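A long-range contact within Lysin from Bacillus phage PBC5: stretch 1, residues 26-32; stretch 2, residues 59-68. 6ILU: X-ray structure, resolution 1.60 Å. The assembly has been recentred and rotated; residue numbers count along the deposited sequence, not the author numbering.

Stretch 1 26-32: NLYERPS
Stretch 2 (59-68) DMICLGGEKQ

Stretch 1 runs as a strand from Asn26 to Glu29, continuing one that begins earlier in the chain. Phi/psi values there are extended: -77/144 at Asn26, -112/152 at Leu27, -140/159 at Tyr28 and -110/168 at Glu29. At Arg30 the chain changes course with a left-handed 65/73. Pro31 (-69/-20) and Ser32 (-74/-16) follow in a loop.

Stretch 2 opens with Asp59 (-61/136) and a short strand, Met60 to Cys62, with phi/psi of -129/156, -124/146 and -103/120. Leu63 (-95/10) leaves it. Gly64 adopts -176/-95 and Gly65 -125/-158. A type I beta turn then spans Gly65 to Gln68, with Glu66 at -56/-31, Lys67 at -95/18 and Gln68 at -121/37. Gln68 N donates to Gly65 O at 3.0 Å, and Leu63 N donates to Gln68 O at 2.8 Å. Gln68 (chi1 m, chi2 p, chi3 49°) folds its amide back, so that Gly65 N donates to Gln68 OE1 at 2.7 Å. An ideal CB on Gly64 would clash with Gln68 OE1 at 2.9 Å, so glycine suits this site. Gly64 N also makes a weak hydrogen bond of 3.7 Å to Cys62 SG.

In register, Leu27 CA lies 5.2 Å from Gln68 CA, Glu29 CA 4.4 Å from Lys67 CA, and Pro31 CA 6.8 Å from Met60 CA. Leu27 to Glu29 thus runs opposite in sense to Glu66 to Gln68. No direct hydrogen bond joins the stretches, which bury 451 Å² in total. The backbones still pass closely. Tyr28 O is 3.3 Å from Lys67 C. Tyr28 O and Lys67 O, both acceptors, are 3.5 Å apart and cannot bond. Glu29 CA makes a CA-H...O contact of 3.4 Å with Glu66 O.

Water 2 bridges the backbones: it accepts from Arg30 N at 2.9 Å and donates to Glu66 O at 2.7 Å. Water 1 links two side chains, donating to Glu29 OE1 at 3.0 Å and to Glu66 OE1 (chi1 m, chi2 t, chi3 -17°) at 3.0 Å. Both carboxylates accept from the same water.

The CA-to-CB bond of Leu27 (chi1 m, chi2 t) points toward stretch 2. Leu27 CD2 lies 4.3 Å from CD1 of Leu63 (m, t), and Leu27 CD1 lies 4.1 Å from Gln68 CG. Leu27 CB is 3.8 Å from Lys67 O. The branched aliphatic side chain thus covers both apolar and backbone atoms.

Met60 is buried, and its CA-to-CB bond points toward stretch 1, with chi angles m, t, p. Met60 CE approaches Tyr28 CD2 obliquely at 3.7 Å. Met60 SD is 3.8 Å from Pro31 CB and 3.7 Å from Pro31 O. Pro31 is C-gamma endo, its CA-to-CB bond toward stretch 2. The long thioether therefore reaches both residues. The CA-to-CB bond of Tyr28 points away overall, yet its ring (chi1 m, chi2 -88°) still meets Met60.

The CA-to-CB bonds of Glu29 (p, t, chi3 -67°) and Lys67 (m, t, p, t) point sideways. Glu29 OE2 is 3.7 Å from Lys67 CE and 4.3 Å from Lys67 NZ. The opposite charges are near each other, but beyond a salt bridge.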

# COMPACT_ATOMS: atom_id res chain seq x y z
N ASN A 26 9.67 -9.82 -13.02
CA ASN A 26 10.29 -8.59 -13.52
C ASN A 26 10.01 -7.37 -12.66
O ASN A 26 8.93 -7.24 -12.08
CB ASN A 26 9.84 -8.29 -14.94
CG ASN A 26 10.22 -9.40 -15.89
OD1 ASN A 26 11.32 -9.91 -15.84
ND2 ASN A 26 9.27 -9.83 -16.71
N LEU A 27 11.03 -6.52 -12.57
CA LEU A 27 10.93 -5.21 -11.93
C LEU A 27 11.05 -4.15 -13.00
O LEU A 27 11.75 -4.34 -14.01
CB LEU A 27 12.03 -4.99 -10.88
CG LEU A 27 12.05 -5.95 -9.70
CD1 LEU A 27 13.21 -5.65 -8.77
CD2 LEU A 27 10.71 -5.94 -8.95
N TYR A 28 10.42 -3.00 -12.72
CA TYR A 28 10.24 -1.94 -13.68
C TYR A 28 10.43 -0.57 -13.07
O TYR A 28 10.30 -0.37 -11.84
CB TYR A 28 8.81 -1.98 -14.25
CG TYR A 28 8.47 -3.23 -15.02
CD1 TYR A 28 8.73 -3.31 -16.38
CD2 TYR A 28 7.91 -4.32 -14.38
CE1 TYR A 28 8.42 -4.47 -17.11
CE2 TYR A 28 7.62 -5.50 -15.10
CZ TYR A 28 7.86 -5.55 -16.45
OH TYR A 28 7.57 -6.69 -17.16
N GLU A 29 10.72 0.40 -13.94
CA GLU A 29 10.50 1.80 -13.55
C GLU A 29 9.31 2.34 -14.37
O GLU A 29 8.83 1.67 -15.30
CB GLU A 29 11.76 2.65 -13.78
CG GLU A 29 12.24 2.66 -15.18
CD GLU A 29 13.56 3.42 -15.32
OE1 GLU A 29 13.56 4.64 -15.13
OE2 GLU A 29 14.59 2.80 -15.64
N ARG A 30 8.79 3.52 -13.97
CA ARG A 30 7.73 4.23 -14.74
C ARG A 30 6.41 3.44 -14.77
O ARG A 30 5.98 2.91 -15.80
CB ARG A 30 8.19 4.55 -16.19
CG ARG A 30 7.29 5.62 -16.84
CD ARG A 30 7.80 6.12 -18.18
NE ARG A 30 7.65 5.06 -19.18
CZ ARG A 30 8.04 5.17 -20.44
NH1 ARG A 30 8.61 6.30 -20.88
NH2 ARG A 30 7.86 4.15 -21.29
N PRO A 31 5.71 3.40 -13.64
CA PRO A 31 4.62 2.41 -13.54
C PRO A 31 3.43 2.70 -14.44
O PRO A 31 2.71 1.75 -14.76
CB PRO A 31 4.23 2.47 -12.04
CG PRO A 31 4.76 3.77 -11.58
CD PRO A 31 6.04 4.01 -12.34
N SER A 32 3.24 3.93 -14.92
CA SER A 32 2.15 4.09 -15.87
C SER A 32 2.46 3.52 -17.27
O SER A 32 1.55 3.34 -18.08
CB SER A 32 1.75 5.55 -16.02
OG SER A 32 2.74 6.24 -16.78
N ASP A 59 -2.35 -2.53 -11.91
CA ASP A 59 -1.84 -2.22 -10.56
C ASP A 59 -0.41 -2.71 -10.40
O ASP A 59 -0.08 -3.86 -10.80
CB ASP A 59 -2.69 -2.87 -9.45
CG ASP A 59 -4.05 -2.24 -9.28
OD1 ASP A 59 -4.29 -1.12 -9.75
OD2 ASP A 59 -4.93 -2.87 -8.65
N MET A 60 0.41 -1.84 -9.78
CA MET A 60 1.80 -2.19 -9.43
C MET A 60 2.14 -1.89 -7.98
O MET A 60 1.52 -1.01 -7.33
CB MET A 60 2.79 -1.46 -10.36
CG MET A 60 2.53 -1.83 -11.82
SD MET A 60 3.80 -1.24 -12.93
CE MET A 60 4.97 -2.61 -12.87
N ILE A 61 3.15 -2.61 -7.45
CA ILE A 61 3.62 -2.37 -6.09
C ILE A 61 5.11 -2.09 -6.16
O ILE A 61 5.80 -2.61 -7.02
CB ILE A 61 3.38 -3.58 -5.16
CG1 ILE A 61 3.75 -4.90 -5.86
CG2 ILE A 61 1.91 -3.63 -4.66
CD1 ILE A 61 3.79 -6.10 -4.87
N CYS A 62 5.57 -1.22 -5.26
CA CYS A 62 6.96 -0.79 -5.25
C CYS A 62 7.69 -1.52 -4.13
O CYS A 62 7.32 -1.38 -2.95
CB CYS A 62 7.03 0.71 -5.04
SG CYS A 62 8.79 1.23 -5.31
N LEU A 63 8.73 -2.28 -4.48
CA LEU A 63 9.49 -3.03 -3.46
C LEU A 63 10.73 -2.29 -2.96
O LEU A 63 11.54 -2.85 -2.23
CB LEU A 63 9.91 -4.41 -4.02
CG LEU A 63 8.71 -5.21 -4.54
CD1 LEU A 63 9.18 -6.58 -5.01
CD2 LEU A 63 7.61 -5.35 -3.45
N GLY A 64 10.88 -1.02 -3.31
CA GLY A 64 12.03 -0.26 -2.84
C GLY A 64 11.93 1.17 -3.30
O GLY A 64 11.29 2.02 -2.64
N GLY A 65 12.57 1.45 -4.41
CA GLY A 65 12.55 2.78 -4.98
C GLY A 65 12.07 2.74 -6.43
O GLY A 65 11.41 1.81 -6.84
N GLU A 66 12.42 3.78 -7.17
CA GLU A 66 11.87 4.00 -8.52
C GLU A 66 12.06 2.87 -9.49
O GLU A 66 11.25 2.73 -10.40
CB GLU A 66 12.52 5.23 -9.18
CG GLU A 66 11.94 6.60 -8.69
CD GLU A 66 12.31 7.74 -9.61
OE1 GLU A 66 13.27 7.63 -10.46
OE2 GLU A 66 11.68 8.83 -9.44
N LYS A 67 13.15 2.11 -9.36
CA LYS A 67 13.31 0.95 -10.28
C LYS A 67 12.82 -0.41 -9.74
O LYS A 67 13.20 -1.45 -10.29
CB LYS A 67 14.80 0.87 -10.70
CG LYS A 67 15.26 2.14 -11.38
CD LYS A 67 16.71 2.07 -11.82
CE LYS A 67 16.82 1.24 -13.10
NZ LYS A 67 18.17 1.30 -13.72
N GLN A 68 11.99 -0.41 -8.70
CA GLN A 68 11.53 -1.67 -8.10
C GLN A 68 10.02 -1.81 -8.13
O GLN A 68 9.43 -2.39 -7.23
CB GLN A 68 12.06 -1.77 -6.66
CG GLN A 68 13.56 -2.16 -6.63
CD GLN A 68 14.50 -0.98 -6.66
OE1 GLN A 68 14.32 -0.04 -5.90
NE2 GLN A 68 15.56 -1.05 -7.50
O HOH W 1 12.27 6.14 -12.81
O HOH W 2 9.93 4.73 -11.65